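Side-chain contacts in MFP2b (Ascaris suum, PDB 2BJR), which probably enhances polymerization of the major sperm protein (MSP) that drives the amoeboid motility of Ascaris sperm: residues A[93-98]-A[119-124]; A[99-104]-A[160-165]; A[193-198]-A[303-308]. One frame throughout, in Å; residues are numbered along the deposited sequence.

Contact 1: residues A[93-98]-A[119-124]; sequences YNWIKY and PILWSE. With SO4 (sulfate ion), chain E.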
loop_
_atom_site.group_PDB
_atom_site.type_symbol
_atom_site.label_atom_id
_atom_site.label_comp_id
_atom_site.label_asym_id
_atom_site.label_seq_id
_atom_site.Cartn_x
_atom_site.Cartn_y
_atom_site.Cartn_z
ATOM N N TYR A 93 -1.222 -7.359 -14.842
ATOM C CA TYR A 93 -1.198 -8.422 -13.839
ATOM C C TYR A 93 -2.563 -8.625 -13.204
ATOM O O TYR A 93 -3.281 -7.661 -12.873
ATOM C CB TYR A 93 -0.172 -8.088 -12.773
ATOM C CG TYR A 93 1.271 -8.159 -13.229
ATOM C CD1 TYR A 93 2.197 -7.204 -12.814
ATOM C CD2 TYR A 93 1.736 -9.213 -14.019
ATOM C CE1 TYR A 93 3.519 -7.284 -13.176
ATOM C CE2 TYR A 93 3.081 -9.288 -14.374
ATOM C CZ TYR A 93 3.946 -8.333 -13.957
ATOM O OH TYR A 93 5.280 -8.393 -14.324
ATOM N N ASN A 94 -2.947 -9.877 -13.102
ATOM C CA ASN A 94 -4.208 -10.276 -12.499
ATOM C C ASN A 94 -3.933 -11.369 -11.476
ATOM O O ASN A 94 -3.317 -12.382 -11.804
ATOM C CB ASN A 94 -5.140 -10.792 -13.593
ATOM C CG ASN A 94 -6.569 -10.986 -13.121
ATOM O OD1 ASN A 94 -6.969 -10.494 -12.067
ATOM N ND2 ASN A 94 -7.345 -11.716 -13.902
ATOM N N TRP A 95 -4.388 -11.188 -10.241
ATOM C CA TRP A 95 -4.161 -12.201 -9.208
ATOM C C TRP A 95 -5.250 -13.234 -9.269
ATOM O O TRP A 95 -6.414 -12.897 -9.181
ATOM C CB TRP A 95 -4.119 -11.564 -7.805
ATOM C CG TRP A 95 -2.971 -10.674 -7.520
ATOM C CD1 TRP A 95 -2.832 -9.387 -7.861
ATOM C CD2 TRP A 95 -1.762 -11.022 -6.792
ATOM N NE1 TRP A 95 -1.617 -8.899 -7.438
ATOM C CE2 TRP A 95 -0.955 -9.870 -6.753
ATOM C CE3 TRP A 95 -1.285 -12.194 -6.216
ATOM C CZ2 TRP A 95 0.285 -9.839 -6.126
ATOM C CZ3 TRP A 95 -0.071 -12.168 -5.573
ATOM C CH2 TRP A 95 0.710 -11.002 -5.539
ATOM N N ILE A 96 -4.902 -14.511 -9.419
ATOM C CA ILE A 96 -5.872 -15.585 -9.499
ATOM C C ILE A 96 -5.652 -16.606 -8.407
ATOM O O ILE A 96 -4.562 -16.698 -7.850
ATOM C CB ILE A 96 -5.798 -16.298 -10.870
ATOM C CG1 ILE A 96 -4.437 -17.041 -11.017
ATOM C CG2 ILE A 96 -5.980 -15.306 -11.944
ATOM C CD1 ILE A 96 -4.372 -17.931 -12.236
ATOM N N LYS A 97 -6.662 -17.433 -8.150
ATOM C CA LYS A 97 -6.501 -18.536 -7.229
ATOM C C LYS A 97 -5.576 -19.559 -7.854
ATOM O O LYS A 97 -5.650 -19.842 -9.051
ATOM C CB LYS A 97 -7.825 -19.222 -6.920
ATOM C CG LYS A 97 -8.772 -18.386 -6.052
ATOM C CD LYS A 97 -9.955 -19.257 -5.607
ATOM C CE LYS A 97 -11.289 -18.570 -5.767
ATOM N NZ LYS A 97 -12.417 -19.575 -5.672
ATOM N N TYR A 98 -4.737 -20.139 -7.017
ATOM C CA TYR A 98 -3.774 -21.120 -7.460
ATOM C C TYR A 98 -4.534 -22.278 -8.149
ATOM O O TYR A 98 -4.084 -22.798 -9.165
ATOM C CB TYR A 98 -3.012 -21.598 -6.244
ATOM C CG TYR A 98 -2.002 -22.648 -6.514
ATOM C CD1 TYR A 98 -0.777 -22.321 -7.107
ATOM C CD2 TYR A 98 -2.257 -23.970 -6.206
ATOM C CE1 TYR A 98 0.171 -23.318 -7.373
ATOM C CE2 TYR A 98 -1.317 -24.969 -6.450
ATOM C CZ TYR A 98 -0.110 -24.644 -7.035
ATOM O OH TYR A 98 0.854 -25.638 -7.241
ATOM N N PRO A 119 5.809 -16.204 -7.235
ATOM C CA PRO A 119 5.181 -15.639 -6.031
ATOM C C PRO A 119 3.863 -16.298 -5.693
ATOM O O PRO A 119 3.089 -16.657 -6.611
ATOM C CB PRO A 119 4.987 -14.176 -6.399
ATOM C CG PRO A 119 5.993 -13.919 -7.476
ATOM C CD PRO A 119 6.065 -15.177 -8.270
ATOM N N ILE A 120 3.598 -16.465 -4.396
ATOM C CA ILE A 120 2.335 -16.991 -3.916
ATOM C C ILE A 120 1.941 -16.236 -2.638
ATOM O O ILE A 120 2.755 -16.053 -1.721
ATOM C CB ILE A 120 2.380 -18.511 -3.770
ATOM C CG1 ILE A 120 1.005 -19.075 -3.462
ATOM C CG2 ILE A 120 3.410 -18.976 -2.756
ATOM C CD1 ILE A 120 0.962 -20.614 -3.642
ATOM N N LEU A 121 0.713 -15.741 -2.646
ATOM C CA LEU A 121 0.151 -14.992 -1.525
ATOM C C LEU A 121 -0.849 -15.823 -0.752
ATOM O O LEU A 121 -1.892 -16.200 -1.245
ATOM C CB LEU A 121 -0.499 -13.714 -2.046
ATOM C CG LEU A 121 -1.068 -12.829 -0.945
ATOM C CD1 LEU A 121 -0.006 -12.229 -0.035
ATOM C CD2 LEU A 121 -1.853 -11.732 -1.617
ATOM N N TRP A 122 -0.505 -16.092 0.495
ATOM C CA TRP A 122 -1.371 -16.740 1.454
ATOM C C TRP A 122 -2.259 -15.659 2.066
ATOM O O TRP A 122 -2.038 -15.207 3.158
ATOM C CB TRP A 122 -0.519 -17.448 2.505
ATOM C CG TRP A 122 -1.215 -18.361 3.467
ATOM C CD1 TRP A 122 -2.558 -18.634 3.560
ATOM C CD2 TRP A 122 -0.584 -19.120 4.488
ATOM N NE1 TRP A 122 -2.796 -19.488 4.609
ATOM C CE2 TRP A 122 -1.595 -19.820 5.186
ATOM C CE3 TRP A 122 0.746 -19.274 4.898
ATOM C CZ2 TRP A 122 -1.312 -20.661 6.272
ATOM C CZ3 TRP A 122 1.022 -20.093 5.958
ATOM C CH2 TRP A 122 0.005 -20.798 6.626
ATOM N N SER A 123 -3.270 -15.270 1.311
ATOM C CA SER A 123 -4.087 -14.110 1.603
ATOM C C SER A 123 -4.898 -14.257 2.897
ATOM O O SER A 123 -5.112 -13.270 3.621
ATOM C CB SER A 123 -5.057 -13.829 0.410
ATOM O OG SER A 123 -5.528 -15.053 -0.226
ATOM N N GLU A 124 -5.365 -15.464 3.161
ATOM C CA GLU A 124 -6.258 -15.738 4.291
ATOM C C GLU A 124 -5.563 -16.255 5.552
ATOM O O GLU A 124 -6.229 -16.761 6.447
ATOM C CB GLU A 124 -7.348 -16.717 3.859
ATOM C CG GLU A 124 -8.130 -16.268 2.641
ATOM C CD GLU A 124 -8.812 -14.937 2.846
ATOM O OE1 GLU A 124 -9.593 -14.808 3.803
ATOM O OE2 GLU A 124 -8.572 -14.001 2.056
HETATM S S SO4 E . -5.790 -21.071 6.309
HETATM O O1 SO4 E . -5.655 -20.712 4.893
HETATM O O2 SO4 E . -4.689 -20.451 7.014
HETATM O O3 SO4 E . -7.111 -20.568 6.750
HETATM O O4 SO4 E . -5.756 -22.509 6.426
#

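Contact 2: residues A[99-104]-A[160-165]; sequences SDRFDK and MLIIAR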
loop_
_atom_site.group_PDB
_atom_site.type_symbol
_atom_site.label_atom_id
_atom_site.label_comp_id
_atom_site.label_asym_id
_atom_site.label_seq_id
_atom_site.Cartn_x
_atom_site.Cartn_y
_atom_site.Cartn_z
ATOM N N SER A 99 -5.713 -22.620 -7.642
ATOM C CA SER A 99 -6.476 -23.727 -8.217
ATOM C C SER A 99 -6.970 -23.423 -9.627
ATOM O O SER A 99 -7.276 -24.356 -10.364
ATOM C CB SER A 99 -7.656 -24.125 -7.314
ATOM O OG SER A 99 -8.557 -23.036 -7.164
ATOM N N ASP A 100 -7.022 -22.147 -10.004
ATOM C CA ASP A 100 -7.526 -21.722 -11.317
ATOM C C ASP A 100 -6.450 -21.560 -12.375
ATOM O O ASP A 100 -6.756 -21.069 -13.487
ATOM C CB ASP A 100 -8.293 -20.392 -11.191
ATOM C CG ASP A 100 -9.646 -20.558 -10.520
ATOM O OD1 ASP A 100 -10.188 -21.699 -10.572
ATOM O OD2 ASP A 100 -10.222 -19.599 -9.914
ATOM N N ARG A 101 -5.203 -21.938 -12.079
ATOM C CA ARG A 101 -4.099 -21.606 -12.982
ATOM C C ARG A 101 -4.223 -22.320 -14.341
ATOM O O ARG A 101 -3.932 -21.722 -15.376
ATOM C CB ARG A 101 -2.743 -21.893 -12.331
ATOM C CG ARG A 101 -2.490 -23.350 -11.932
ATOM C CD ARG A 101 -1.319 -23.496 -10.925
ATOM N NE ARG A 101 -0.969 -24.885 -10.644
ATOM C CZ ARG A 101 -1.702 -25.742 -9.924
ATOM N NH1 ARG A 101 -2.866 -25.402 -9.403
ATOM N NH2 ARG A 101 -1.264 -26.972 -9.732
ATOM N N PHE A 102 -4.712 -23.559 -14.342
ATOM C CA PHE A 102 -4.810 -24.340 -15.596
ATOM C C PHE A 102 -5.856 -23.751 -16.521
ATOM O O PHE A 102 -5.574 -23.520 -17.677
ATOM C CB PHE A 102 -5.053 -25.836 -15.333
ATOM C CG PHE A 102 -3.958 -26.490 -14.504
ATOM C CD1 PHE A 102 -4.244 -27.077 -13.276
ATOM C CD2 PHE A 102 -2.641 -26.470 -14.944
ATOM C CE1 PHE A 102 -3.226 -27.668 -12.510
ATOM C CE2 PHE A 102 -1.617 -27.052 -14.189
ATOM C CZ PHE A 102 -1.910 -27.636 -12.968
ATOM N N ASP A 103 -7.033 -23.432 -15.990
ATOM C CA ASP A 103 -8.084 -22.761 -16.764
ATOM C C ASP A 103 -7.612 -21.432 -17.335
ATOM O O ASP A 103 -7.850 -21.089 -18.497
ATOM C CB ASP A 103 -9.304 -22.550 -15.875
ATOM C CG ASP A 103 -9.928 -23.851 -15.452
ATOM O OD1 ASP A 103 -9.479 -24.930 -15.949
ATOM O OD2 ASP A 103 -10.873 -23.905 -14.641
ATOM N N LYS A 104 -6.885 -20.704 -16.515
ATOM C CA LYS A 104 -6.385 -19.416 -16.900
ATOM C C LYS A 104 -5.318 -19.536 -17.982
ATOM O O LYS A 104 -5.310 -18.787 -18.947
ATOM C CB LYS A 104 -5.852 -18.721 -15.663
ATOM C CG LYS A 104 -5.885 -17.275 -15.738
ATOM C CD LYS A 104 -7.305 -16.653 -15.642
ATOM C CE LYS A 104 -7.124 -15.209 -16.011
ATOM N NZ LYS A 104 -8.326 -14.482 -16.448
HETATM N N MSE A 160 -4.866 -19.803 -2.273
HETATM C CA MSE A 160 -3.790 -18.802 -2.288
HETATM C C MSE A 160 -3.746 -18.173 -3.677
HETATM O O MSE A 160 -4.232 -18.753 -4.652
HETATM C CB MSE A 160 -2.448 -19.466 -1.926
HETATM C CG MSE A 160 -2.475 -20.041 -0.571
HETATM SE SE MSE A 160 -0.701 -20.507 0.033
HETATM C CE MSE A 160 -1.188 -21.489 1.663
ATOM N N LEU A 161 -3.169 -16.988 -3.778
ATOM C CA LEU A 161 -3.203 -16.205 -4.998
ATOM C C LEU A 161 -1.812 -16.147 -5.652
ATOM O O LEU A 161 -0.821 -15.944 -4.985
ATOM C CB LEU A 161 -3.687 -14.797 -4.687
ATOM C CG LEU A 161 -4.997 -14.681 -3.912
ATOM C CD1 LEU A 161 -5.297 -13.206 -3.680
ATOM C CD2 LEU A 161 -6.087 -15.344 -4.686
ATOM N N ILE A 162 -1.788 -16.264 -6.975
ATOM C CA ILE A 162 -0.595 -16.101 -7.815
ATOM C C ILE A 162 -0.900 -15.091 -8.907
ATOM O O ILE A 162 -2.087 -14.765 -9.145
ATOM C CB ILE A 162 -0.157 -17.458 -8.397
ATOM C CG1 ILE A 162 -1.236 -18.065 -9.306
ATOM C CG2 ILE A 162 0.110 -18.393 -7.271
ATOM C CD1 ILE A 162 -0.795 -19.273 -10.165
ATOM N N ILE A 163 0.153 -14.535 -9.504
ATOM C CA ILE A 163 0.016 -13.511 -10.545
ATOM C C ILE A 163 -0.031 -14.126 -11.948
ATOM O O ILE A 163 0.879 -14.901 -12.330
ATOM C CB ILE A 163 1.164 -12.514 -10.468
ATOM C CG1 ILE A 163 1.130 -11.752 -9.139
ATOM C CG2 ILE A 163 1.123 -11.557 -11.610
ATOM C CD1 ILE A 163 2.415 -10.991 -8.837
ATOM N N ALA A 164 -1.065 -13.755 -12.712
ATOM C CA ALA A 164 -1.135 -14.048 -14.160
ATOM C C ALA A 164 -0.859 -12.780 -14.947
ATOM O O ALA A 164 -1.288 -11.675 -14.573
ATOM C CB ALA A 164 -2.526 -14.601 -14.523
ATOM N N ARG A 165 -0.092 -12.909 -16.025
ATOM C CA ARG A 165 0.010 -11.890 -17.040
ATOM C C ARG A 165 -1.152 -12.061 -18.028
ATOM O O ARG A 165 -1.309 -13.129 -18.646
ATOM C CB ARG A 165 1.355 -12.001 -17.796
ATOM C CG ARG A 165 2.602 -11.766 -16.989
ATOM C CD ARG A 165 3.858 -12.485 -17.544
ATOM N NE ARG A 165 4.092 -12.172 -18.967
ATOM C CZ ARG A 165 4.673 -11.096 -19.432
ATOM N NH1 ARG A 165 5.143 -10.155 -18.629
ATOM N NH2 ARG A 165 4.794 -10.936 -20.766
#

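Contact 3: residues A[193-198]-A[303-308]; sequences NEWADF and VHVDHH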
loop_
_atom_site.group_PDB
_atom_site.type_symbol
_atom_site.label_atom_id
_atom_site.label_comp_id
_atom_site.label_asym_id
_atom_site.label_seq_id
_atom_site.Cartn_x
_atom_site.Cartn_y
_atom_site.Cartn_z
ATOM N N ASN A 193 -9.358 1.359 -0.230
ATOM C CA ASN A 193 -8.728 2.671 -0.388
ATOM C C ASN A 193 -7.587 2.525 -1.358
ATOM O O ASN A 193 -6.823 1.548 -1.295
ATOM C CB ASN A 193 -8.171 3.163 0.939
ATOM C CG ASN A 193 -9.239 3.386 1.993
ATOM O OD1 ASN A 193 -9.170 2.812 3.093
ATOM N ND2 ASN A 193 -10.222 4.248 1.672
ATOM N N GLU A 194 -7.459 3.479 -2.239
ATOM C CA GLU A 194 -6.439 3.483 -3.272
ATOM C C GLU A 194 -5.207 4.250 -2.760
ATOM O O GLU A 194 -5.281 5.443 -2.482
ATOM C CB GLU A 194 -6.990 4.128 -4.539
ATOM C CG GLU A 194 -6.014 4.116 -5.704
ATOM C CD GLU A 194 -5.956 2.791 -6.434
ATOM O OE1 GLU A 194 -6.708 1.862 -6.077
ATOM O OE2 GLU A 194 -5.169 2.708 -7.398
ATOM N N TRP A 195 -4.081 3.540 -2.607
ATOM C CA TRP A 195 -2.828 4.137 -2.141
ATOM C C TRP A 195 -1.748 4.040 -3.208
ATOM O O TRP A 195 -1.491 2.956 -3.706
ATOM C CB TRP A 195 -2.357 3.372 -0.884
ATOM C CG TRP A 195 -3.237 3.567 0.340
ATOM C CD1 TRP A 195 -4.224 2.739 0.799
ATOM C CD2 TRP A 195 -3.141 4.614 1.264
ATOM N NE1 TRP A 195 -4.724 3.208 1.985
ATOM C CE2 TRP A 195 -4.091 4.381 2.277
ATOM C CE3 TRP A 195 -2.342 5.761 1.346
ATOM C CZ2 TRP A 195 -4.253 5.232 3.359
ATOM C CZ3 TRP A 195 -2.531 6.596 2.384
ATOM C CH2 TRP A 195 -3.468 6.327 3.391
ATOM N N ALA A 196 -1.100 5.148 -3.561
ATOM C CA ALA A 196 -0.149 5.138 -4.629
ATOM C C ALA A 196 1.261 5.292 -4.034
ATOM O O ALA A 196 1.491 6.073 -3.127
ATOM C CB ALA A 196 -0.445 6.270 -5.609
ATOM N N ASP A 197 2.224 4.577 -4.585
ATOM C CA ASP A 197 3.638 4.668 -4.145
ATOM C C ASP A 197 4.391 5.773 -4.858
ATOM O O ASP A 197 4.368 5.848 -6.103
ATOM C CB ASP A 197 4.330 3.339 -4.447
ATOM C CG ASP A 197 3.778 2.199 -3.585
ATOM O OD1 ASP A 197 4.090 2.206 -2.386
ATOM O OD2 ASP A 197 2.993 1.325 -4.019
ATOM N N PHE A 198 5.060 6.593 -4.055
ATOM C CA PHE A 198 5.937 7.649 -4.478
ATOM C C PHE A 198 7.052 7.827 -3.490
ATOM O O PHE A 198 6.950 7.438 -2.335
ATOM C CB PHE A 198 5.181 8.958 -4.537
ATOM C CG PHE A 198 4.239 9.067 -5.667
ATOM C CD1 PHE A 198 2.896 8.772 -5.515
ATOM C CD2 PHE A 198 4.689 9.534 -6.909
ATOM C CE1 PHE A 198 1.992 8.895 -6.607
ATOM C CE2 PHE A 198 3.779 9.672 -8.000
ATOM C CZ PHE A 198 2.445 9.341 -7.831
ATOM N N VAL A 303 -11.022 6.141 7.789
ATOM C CA VAL A 303 -9.994 5.487 7.013
ATOM C C VAL A 303 -9.006 5.004 8.058
ATOM O O VAL A 303 -8.680 5.756 8.946
ATOM C CB VAL A 303 -9.358 6.480 6.022
ATOM C CG1 VAL A 303 -8.084 5.971 5.454
ATOM C CG2 VAL A 303 -10.362 6.768 4.942
ATOM N N HIS A 304 -8.571 3.747 7.998
ATOM C CA HIS A 304 -7.650 3.232 8.996
ATOM C C HIS A 304 -6.665 2.257 8.409
ATOM O O HIS A 304 -6.991 1.502 7.491
ATOM C CB HIS A 304 -8.388 2.524 10.150
ATOM C CG HIS A 304 -9.304 1.422 9.712
ATOM N ND1 HIS A 304 -8.998 0.084 9.865
ATOM C CD2 HIS A 304 -10.527 1.466 9.132
ATOM C CE1 HIS A 304 -9.985 -0.650 9.361
ATOM N NE2 HIS A 304 -10.937 0.169 8.930
ATOM N N VAL A 305 -5.453 2.292 8.932
ATOM C CA VAL A 305 -4.469 1.239 8.680
ATOM C C VAL A 305 -4.195 0.588 10.027
ATOM O O VAL A 305 -3.907 1.267 11.010
ATOM C CB VAL A 305 -3.205 1.806 8.028
ATOM C CG1 VAL A 305 -2.091 0.753 8.035
ATOM C CG2 VAL A 305 -3.500 2.227 6.582
ATOM N N ASP A 306 -4.282 -0.738 10.070
ATOM C CA ASP A 306 -4.341 -1.455 11.327
ATOM C C ASP A 306 -2.981 -1.953 11.793
ATOM O O ASP A 306 -2.128 -2.309 11.020
ATOM C CB ASP A 306 -5.318 -2.615 11.229
ATOM C CG ASP A 306 -6.737 -2.170 10.987
ATOM O OD1 ASP A 306 -7.039 -0.949 11.037
ATOM O OD2 ASP A 306 -7.629 -2.996 10.752
ATOM N N HIS A 307 -2.797 -1.930 13.095
ATOM C CA HIS A 307 -1.571 -2.344 13.728
ATOM C C HIS A 307 -1.902 -2.794 15.151
ATOM O O HIS A 307 -2.878 -2.329 15.767
ATOM C CB HIS A 307 -0.577 -1.186 13.750
ATOM C CG HIS A 307 0.746 -1.545 14.325
ATOM N ND1 HIS A 307 1.773 -2.087 13.573
ATOM C CD2 HIS A 307 1.208 -1.465 15.587
ATOM C CE1 HIS A 307 2.813 -2.301 14.354
ATOM N NE2 HIS A 307 2.496 -1.948 15.584
ATOM N N HIS A 308 -1.082 -3.669 15.720
ATOM C CA HIS A 308 -1.426 -4.209 17.047
ATOM C C HIS A 308 -1.370 -3.166 18.149
ATOM O O HIS A 308 -2.017 -3.308 19.169
ATOM C CB HIS A 308 -0.576 -5.445 17.394
ATOM C CG HIS A 308 0.877 -5.150 17.559
ATOM N ND1 HIS A 308 1.795 -5.391 16.564
ATOM C CD2 HIS A 308 1.572 -4.621 18.591
ATOM C CE1 HIS A 308 2.996 -5.035 16.978
ATOM N NE2 HIS A 308 2.889 -4.565 18.205
HETATM O O HOH W 1 -10.044 2.310 5.901
#

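Contact 1: residues A[93-98]-A[119-124]
Ile-120 reaches Tyr-98 with the end of its side chain, CD1 lying 4.2 Å from Tyr-98 CD1. Its CA-CB bond does not aim at the 93-98 segment; the extended chain, anti about both chi1 (-172°) and chi2, carries the terminal methyl there, and the methyl meets the tyrosine ring at a slant. Leu-121, next along the strand, aims its CB directly across and touches the six-membered ring of Trp-95, CB to CZ3 being 3.9 Å. These two side chains cross at about a right angle, and the touch is apolar. Trp-122 turns from the 93-98 segment and offers its indole N-H to a sulfate ion, probably taken up from the crystallisation liquor. The ion's sulfur lies in the ring plane at the indole edge, and the N-H is shared: NE1 is 3.1 Å from sulfate O1 at a fairly straight 162°, and 3.2 Å from O2 at a more bent 135°. Trp-122 also centres an inverse gamma turn, in which Ser-123 N makes a weak bond to Leu-121 O. Strand 92-97 pairs with 161-166, whose Leu-161 also bonds the backbone of Leu-121; strand 117-122 pairs with 130-135. The contact thus joins two sheets, with Val-35 of strand 34-40 packed against Trp-95 and Pro-119.

Contact 2: residues A[99-104]-A[160-165]
Lys-104 and Ala-164 bring the backbones closest, 8.0 Å between their CA atoms, where the first turn of helix 101-106 passes over strand 161-166. That turn is closed by Lys-104 N bonding Asp-100 O; Asp-100 holds the N-cap position, but its side chain makes no capping bond. Across the gap the touches are aliphatic. Arg-101 uses its CB, 3.9 Å from CD1 of Ile-162. Both side chains take the crowded position about chi1, near +60°, with CG of Arg-101 and CG1 of Ile-162 between backbone N and carbonyl carbon; the isoleucine then runs out anti about chi2 (168°), which brings its CD1 to the helix. Beyond its CB, Arg-101 extends alongside Phe-102: its CG lies over the centre of the phenylalanine ring, while Phe-102 CE1 sits 3.4 Å above one face of the guanidinium, toward the rim. The charged end goes to Tyr-98, NH1 bonding the carbonyl oxygen and the guanidinium making a cation-pi contact with the ring. Lys-104 makes a looser touch, CG to Ala-164 CB 4.5 Å, and its NZ makes a salt bridge with Glu-166, at the end of the same strand. Met-111 also packs on Arg-101, Ile-162 and Ala-164, continuing the apolar layer between helix and strand. The topology is that of a split beta-alpha-beta unit: strand 92-97, the helix and the very short strand 110-111 follow in sequence, the two strands run parallel, and antiparallel strand 161-166 is inserted between them, beneath the helix.

Contact 3: residues A[193-198]-A[303-308]
Asn-193 places CG beside its backbone N and anti to the carbonyl carbon (chi1 -63°), while Val-303 sets CG1 anti to its own N (chi1 165°); the amide and the isopropyl group thereby meet. Each methyl faces a different end of the amide: Val-303 CG1 is 4.1 Å from Asn-193 OD1, and CG2 is equally far from ND2. The side chains cross obliquely, and the touch is one of van der Waals contact. Trp-195, two residues on along the strand, adds the benzene part of its indole. Its CZ2 stands 4.4 Å from Val-303 CG1 and 4.5 Å from Val-305 CG2, so one ring atom serves both valines, which approach at a slant. Met-241 packs on both Trp-195 and Val-305, and Val-230 and Leu-232 on Trp-195, which makes this an apolar patch where the loop packs on the sheet that holds strand 194-199. The polar atoms of Asn-193 are each supplied. OD1 accepts from a water 3.0 Å away, which in turn accepts from the backbone N of His-304 at 2.9 Å; ND2 bonds the hydroxyl of Tyr-284. The water therefore ties Asn-193 to the backbone of the loop where the side chains themselves meet through methyls. His-304 points away from the strand and binds within its own loop: its ND1 donates to Asp-306 OD1 over 2.5 Å as modelled, shorter than usual, almost straight and nearly in the ring plane, reaching the syn side of the carboxylate. NE2 bonds O of Asp-368, an oxygen of the chain's terminal carboxylate. Held between two carboxylates, the side chain of Asp-306 and the chain terminus, the imidazole would probably favour the protonated, cationic form.

In the fold
Contacts 1 and 2 share one neighbourhood, their centres 7 Å apart: contact 1 uses strand 92-97 and contact 2 its sheet neighbour 161-166; Tyr-98 N and Met-160 O, 2.8 Å apart, join them directly. Contact 1 is the buried one, where aromatic rings meet aliphatic chains between two sheets. Contact 2, partly buried toward the surface, sets a helix on a strand, with aliphatic stems touching and charged ends leaving for other partners. Contact 3 belongs to the second half of the chain, about 20 Å from contact 1 and 26 Å from contact 2, centre to centre. It lies nearer the middle of the chain yet is partly exposed, and it alone uses a bridging water between its segments.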